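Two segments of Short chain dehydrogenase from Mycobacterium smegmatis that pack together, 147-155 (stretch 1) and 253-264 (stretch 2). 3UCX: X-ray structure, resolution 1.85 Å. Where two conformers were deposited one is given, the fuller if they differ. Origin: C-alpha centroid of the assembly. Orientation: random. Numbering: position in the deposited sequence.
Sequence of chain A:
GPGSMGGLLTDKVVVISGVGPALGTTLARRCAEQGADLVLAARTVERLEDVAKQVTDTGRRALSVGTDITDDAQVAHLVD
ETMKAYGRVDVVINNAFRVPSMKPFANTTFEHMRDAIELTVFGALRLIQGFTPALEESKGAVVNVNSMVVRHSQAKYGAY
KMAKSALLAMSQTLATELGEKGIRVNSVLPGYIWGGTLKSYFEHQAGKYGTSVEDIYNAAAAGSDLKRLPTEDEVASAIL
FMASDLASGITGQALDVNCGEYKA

Stretch 1, residues 147-155: SMVVRHSQA
Stretch 2 253-264: QALDVNCGEYKA

A bidentate salt bridge between Arg151 and Asp256, flanked by the packing of Met148 and Arg151 against Tyr262, joins a short 3-10 turn to the C-terminal tail of the same chain, burying 465 Å² in all. Stretch 1 enters extended at Ser147 (phi/psi -162/145), winds through the 3-10 segment 148-151, and opens at His152 (-141/179) into a loop. Within it, Val150 N donates to Ser147 O (3.2 Å) and Arg151 N to Met148 O (2.8 Å), while the Ser147 side chain (t) accepts from Val149 N at OG (3.1 Å). Stretch 2 runs as strand 254-257, reverses through a type I' turn from Asn258 to Glu261, and continues extended from Tyr262. Cys259 (57/25) and Gly260 (96/2) take positive phi; at Gly260 a CB would jam against the preceding carbonyl O. In register, Met148 CA lies 7.1 Å from Asp256 CA, and Arg151 CA 6.5 Å from Tyr262 CA.

Arg151 points toward stretch 2 with chi1 to chi3 m, m, t and chi4 -166°. Its long side chain reaches Asp256 (chi1 m), which points back from the strand: NE donates to OD2 and NH2 to OD1 of Asp256, both at 2.8 Å, so charge and paired geometry match. The carboxylate meets the guanidinium at its edge, leaving a face free for Ala264 CB, 3.4 Å from Arg151 CZ. Ala254 CB approaches Arg151 NH2 obliquely at 3.7 Å; both small methyls fit close to the planar group.

Tyr262 (chi1 m, chi2 -85°) points toward stretch 1. Its CB touches Arg151 CB at 3.7 Å, and its CD2 meets Met148 CG at 3.5 Å. Met148 (t, t, p) starts sideways, but its flexible end comes nearer, setting SD at the tyrosine ring edge, 4.9 Å from the centroid, and 3.7 Å from Asn258 CB. Its CE reaches Glu261 OE1 at 3.4 Å.

His152 (p, chi2 81°) lies obliquely to Tyr262, ring centroids 5.3 Å apart and planes at 31°; its ND1 accepts from Gln154 N (3.2 Å), bracing the loop. Gln154 (m, t, chi3 45°) brings NE2 to 3.0 Å from Tyr262 OH, near the ring plane. Water 1 bridges the stretches, accepting from Gln154 NE2 (2.8 Å) and donating to Glu261 OE2 (2.7 Å); Glu261 is t, t.

Asn258 (p) steadies the reversal: OD1 accepts from Gly260 N (2.8 Å), and ND2 donates to Tyr262 O (3.0 Å).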

# COMPACT_ATOMS: atom_id res chain seq x y z
N SER A 147 6.34 13.19 -4.82
CA SER A 147 7.29 12.57 -5.74
C SER A 147 7.12 11.07 -5.80
O SER A 147 6.81 10.42 -4.81
CB SER A 147 8.73 12.87 -5.32
OG SER A 147 9.67 12.12 -6.10
N MET A 148 7.33 10.52 -7.00
CA MET A 148 7.42 9.07 -7.23
C MET A 148 8.38 8.34 -6.31
O MET A 148 8.25 7.15 -6.11
CB MET A 148 7.84 8.84 -8.70
CG MET A 148 7.63 7.42 -9.20
SD MET A 148 7.96 7.27 -10.97
CE MET A 148 9.76 7.43 -10.99
N VAL A 149 9.39 9.03 -5.79
CA VAL A 149 10.37 8.44 -4.90
C VAL A 149 9.73 7.72 -3.71
O VAL A 149 10.30 6.81 -3.16
CB VAL A 149 11.32 9.53 -4.35
CG1 VAL A 149 10.62 10.36 -3.27
CG2 VAL A 149 12.59 8.92 -3.81
N VAL A 150 8.53 8.14 -3.31
CA VAL A 150 7.89 7.46 -2.19
C VAL A 150 7.41 6.04 -2.55
O VAL A 150 7.08 5.25 -1.67
CB VAL A 150 6.74 8.29 -1.56
CG1 VAL A 150 7.27 9.67 -1.12
CG2 VAL A 150 5.55 8.40 -2.50
N ARG A 151 7.38 5.73 -3.85
CA ARG A 151 6.89 4.43 -4.33
C ARG A 151 7.99 3.38 -4.47
O ARG A 151 7.68 2.23 -4.80
CB ARG A 151 6.19 4.62 -5.68
CG ARG A 151 5.03 5.60 -5.64
CD ARG A 151 3.89 5.10 -4.79
NE ARG A 151 2.69 5.94 -4.86
CZ ARG A 151 1.68 5.86 -4.00
NH1 ARG A 151 1.71 4.94 -3.01
NH2 ARG A 151 0.62 6.67 -4.12
N HIS A 152 9.24 3.76 -4.25
CA HIS A 152 10.36 2.82 -4.33
C HIS A 152 11.39 3.07 -3.26
O HIS A 152 11.23 3.98 -2.45
CB HIS A 152 10.98 2.80 -5.76
CG HIS A 152 11.61 4.10 -6.22
ND1 HIS A 152 12.86 4.48 -5.86
CD2 HIS A 152 11.15 5.07 -7.11
CE1 HIS A 152 13.16 5.67 -6.46
NE2 HIS A 152 12.10 6.02 -7.22
N SER A 153 12.45 2.26 -3.25
CA SER A 153 13.49 2.37 -2.23
C SER A 153 14.88 2.32 -2.85
O SER A 153 15.84 1.80 -2.26
CB SER A 153 13.29 1.25 -1.21
OG SER A 153 12.04 1.41 -0.55
N GLN A 154 15.01 2.91 -4.04
CA GLN A 154 16.25 2.80 -4.80
C GLN A 154 17.39 3.49 -4.07
O GLN A 154 17.22 4.50 -3.36
CB GLN A 154 16.09 3.33 -6.23
CG GLN A 154 15.17 2.48 -7.11
CD GLN A 154 14.97 3.09 -8.49
OE1 GLN A 154 15.92 3.53 -9.11
NE2 GLN A 154 13.72 3.16 -8.97
N ALA A 155 18.57 2.92 -4.24
CA ALA A 155 19.75 3.45 -3.59
C ALA A 155 19.97 4.89 -4.03
O ALA A 155 19.65 5.26 -5.17
CB ALA A 155 20.98 2.59 -3.91
N GLN A 253 -5.84 11.88 -0.73
CA GLN A 253 -5.37 10.97 -1.78
C GLN A 253 -4.07 11.44 -2.41
O GLN A 253 -3.78 12.62 -2.43
CB GLN A 253 -6.42 10.82 -2.88
CG GLN A 253 -7.78 10.38 -2.36
CD GLN A 253 -7.72 9.18 -1.43
OE1 GLN A 253 -7.02 8.21 -1.69
NE2 GLN A 253 -8.49 9.24 -0.31
N ALA A 254 -3.31 10.47 -2.92
CA ALA A 254 -2.11 10.69 -3.67
C ALA A 254 -2.39 10.25 -5.12
O ALA A 254 -2.76 9.11 -5.37
CB ALA A 254 -0.96 9.86 -3.07
N LEU A 255 -2.24 11.15 -6.08
CA LEU A 255 -2.46 10.80 -7.49
C LEU A 255 -1.09 10.80 -8.18
O LEU A 255 -0.43 11.83 -8.27
CB LEU A 255 -3.39 11.81 -8.13
CG LEU A 255 -3.71 11.70 -9.63
CD1 LEU A 255 -4.33 10.34 -9.91
CD2 LEU A 255 -4.61 12.83 -10.13
N ASP A 256 -0.66 9.63 -8.62
CA ASP A 256 0.66 9.46 -9.22
C ASP A 256 0.58 9.78 -10.69
O ASP A 256 -0.30 9.28 -11.37
CB ASP A 256 1.13 8.02 -9.03
CG ASP A 256 1.40 7.66 -7.57
OD1 ASP A 256 0.44 7.63 -6.78
OD2 ASP A 256 2.56 7.39 -7.22
N VAL A 257 1.50 10.61 -11.16
CA VAL A 257 1.54 11.00 -12.57
C VAL A 257 2.91 10.55 -13.06
O VAL A 257 3.90 11.28 -12.94
CB VAL A 257 1.32 12.51 -12.78
CG1 VAL A 257 1.24 12.85 -14.28
CG2 VAL A 257 0.05 13.00 -12.07
N ASN A 258 2.97 9.34 -13.59
CA ASN A 258 4.22 8.70 -13.90
C ASN A 258 4.18 7.76 -15.08
O ASN A 258 5.10 6.94 -15.25
CB ASN A 258 4.74 7.97 -12.65
CG ASN A 258 3.82 6.88 -12.15
OD1 ASN A 258 3.03 6.31 -12.92
ND2 ASN A 258 3.93 6.54 -10.85
N CYS A 259 3.14 7.86 -15.89
CA CYS A 259 2.98 7.04 -17.08
C CYS A 259 3.00 5.55 -16.78
O CYS A 259 3.28 4.73 -17.65
CB CYS A 259 3.98 7.46 -18.18
SG CYS A 259 3.57 9.11 -18.75
N GLY A 260 2.66 5.21 -15.52
CA GLY A 260 2.50 3.83 -15.11
C GLY A 260 3.69 3.16 -14.43
O GLY A 260 3.58 2.02 -14.06
N GLU A 261 4.78 3.87 -14.21
CA GLU A 261 5.99 3.24 -13.67
C GLU A 261 5.76 2.57 -12.31
O GLU A 261 6.22 1.44 -12.08
CB GLU A 261 7.17 4.22 -13.61
CG GLU A 261 8.47 3.51 -13.28
CD GLU A 261 9.72 4.33 -13.48
OE1 GLU A 261 9.67 5.50 -13.82
OE2 GLU A 261 10.80 3.77 -13.23
N TYR A 262 5.02 3.26 -11.44
CA TYR A 262 4.56 2.70 -10.17
C TYR A 262 3.06 2.90 -10.06
O TYR A 262 2.52 3.94 -10.45
CB TYR A 262 5.28 3.32 -8.97
CG TYR A 262 6.76 3.02 -9.00
CD1 TYR A 262 7.27 1.84 -8.46
CD2 TYR A 262 7.65 3.90 -9.60
CE1 TYR A 262 8.64 1.58 -8.52
CE2 TYR A 262 9.01 3.64 -9.66
CZ TYR A 262 9.50 2.49 -9.13
OH TYR A 262 10.86 2.26 -9.19
N LYS A 263 2.39 1.89 -9.52
CA LYS A 263 0.94 1.85 -9.48
C LYS A 263 0.43 1.79 -8.05
O LYS A 263 0.92 1.01 -7.23
CB LYS A 263 0.47 0.64 -10.25
CG LYS A 263 0.92 0.65 -11.71
CD LYS A 263 0.34 -0.49 -12.50
CE LYS A 263 0.79 -0.45 -13.99
NZ LYS A 263 2.26 -0.47 -14.23
N ALA A 264 -0.54 2.63 -7.74
CA ALA A 264 -1.17 2.66 -6.42
C ALA A 264 -2.63 3.11 -6.55
O ALA A 264 -3.38 3.05 -5.55
CB ALA A 264 -0.41 3.62 -5.51
OXT ALA A 264 -3.05 3.50 -7.65
O HOH W 1 12.40 4.35 -11.16